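Local structure of purine nucleoside phosphorylase (Bacillus licheniformis, 6DZD) at the zinc ion site. The protein probably catalyses the phosphorolysis of adenosine, inosine and S-methyl-5'-thioadenosine, and may also deaminate adenosine, as a member of the YfiH/LACC1 family. Coordinates in Å, arbitrary orientation; residue numbers count along the deposited sequence, not the author numbering.

The zinc ion site. Residues 187, 189-190, 249, 251-252. With ZN (zinc ion), chain B.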
ATOM      1  N   GLY A 187       4.657  -1.886 -12.603  1.00 19.87           N
ATOM      2  CA  GLY A 187       4.704  -0.805 -13.561  1.00 20.19           C
ATOM      3  C   GLY A 187       3.926  -1.136 -14.815  1.00 20.38           C
ATOM      4  O   GLY A 187       3.585  -2.297 -15.070  1.00 19.91           O
ATOM      5  N   CYS A 189       5.152  -1.213 -17.511  1.00 20.15           N
ATOM      6  CA  CYS A 189       6.046  -2.102 -18.235  1.00 19.68           C
ATOM      7  C   CYS A 189       5.554  -3.541 -18.213  1.00 19.04           C
ATOM      8  O   CYS A 189       5.716  -4.257 -19.202  1.00 18.73           O
ATOM      9  CB  CYS A 189       7.448  -2.028 -17.641  1.00 19.57           C
ATOM     10  SG  CYS A 189       7.471  -1.955 -15.847  1.00 19.67           S
ATOM     11  N   CYS A 190       4.931  -3.982 -17.123  1.00 20.29           N
ATOM     12  CA  CYS A 190       4.548  -5.386 -16.998  1.00 19.39           C
ATOM     13  C   CYS A 190       3.050  -5.602 -16.833  1.00 19.20           C
ATOM     14  O   CYS A 190       2.657  -6.715 -16.483  1.00 18.13           O
ATOM     15  CB  CYS A 190       5.245  -6.060 -15.810  1.00 19.14           C
ATOM     16  SG  CYS A 190       6.918  -5.531 -15.477  1.00 19.85           S
ATOM     17  N   CYS A 249       9.293  -1.302  -9.760  1.00 20.86           N
ATOM     18  CA  CYS A 249       8.266  -2.200 -10.267  1.00 20.54           C
ATOM     19  C   CYS A 249       8.383  -3.545  -9.555  1.00 20.01           C
ATOM     20  O   CYS A 249       9.454  -4.161  -9.543  1.00 20.97           O
ATOM     21  CB  CYS A 249       8.413  -2.364 -11.779  1.00 22.41           C
ATOM     22  SG  CYS A 249       7.270  -3.520 -12.524  1.00 22.62           S
ATOM     23  N   SER A 251       7.081  -6.382 -10.343  1.00 20.77           N
ATOM     24  CA  SER A 251       7.355  -7.440 -11.312  1.00 22.52           C
ATOM     25  C   SER A 251       8.824  -7.449 -11.740  1.00 24.03           C
ATOM     26  O   SER A 251       9.456  -8.512 -11.804  1.00 25.13           O
ATOM     27  CB  SER A 251       6.441  -7.276 -12.527  1.00 23.41           C
ATOM     28  OG  SER A 251       6.708  -8.252 -13.512  1.00 25.39           O
ATOM     29  N   CYS A 252       9.385  -6.275 -12.037  1.00 24.33           N
ATOM     30  CA  CYS A 252      10.741  -6.230 -12.569  1.00 26.17           C
ATOM     31  C   CYS A 252      11.778  -6.612 -11.521  1.00 25.99           C
ATOM     32  O   CYS A 252      12.714  -7.361 -11.819  1.00 27.60           O
ATOM     33  CB  CYS A 252      11.037  -4.841 -13.121  1.00 26.80           C
ATOM     34  SG  CYS A 252      10.301  -4.495 -14.708  1.00 28.28           S
TER
HETATM   35 ZN    ZN B 301       8.043  -3.861 -14.636  1.00 23.40          ZN
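Two stretches of backbone face each other across the zinc ion: the short 3-10 helix 188-190, entered from an extended Gly187, and the loop 249-252, extended at Cys249 and helical in its torsions at Ser251 and Cys252. In this YfiH/LACC1-family protein the loop forms a CxxC motif, and the adjacent pair Cys189 and Cys190 completes a four-cysteine zinc site. Binding by four cysteine sulfurs suggests a structural role for the ion, tying the two segments together. The four sulfurs surround the metal in a near-tetrahedral array. Cys190 SG lies 2.2 Å from the zinc atom ZN, and the SG atoms of Cys189, Cys249 and Cys252 each bind ZN at 2.3 Å. The angle at the metal is widest, 116°, between the SG atoms of Cys189 and Cys252.

The thiolates bend differently at sulfur. Cys249 bends most sharply at SG, which brings its CB to 3.2 Å from ZN. Cys190 approaches more nearly end-on, with its CB 3.7 Å from ZN. The neighbours Cys189 and Cys190 reach the same metal through different rotations. Cys189 SG sits in the crowded position between the backbone N and the carbonyl carbon (chi1 41°). Cys190 SG swings beside its own N, anti to the carbonyl carbon. Across the ion, Cys249 extends its SG anti to the backbone N (chi1 177°), whereas Cys252 SG turns back beside its N.

Cys249 SG also accepts backbone hydrogen bonds from both stretches. Gly187 N donates to Cys249 SG at 3.1 Å along a nearly straight path. Cys252 N donates to Cys249 SG at 3.5 Å, closing the CxxC turn. These N-H groups would help to stabilise negative charge on the metal-bound sulfur.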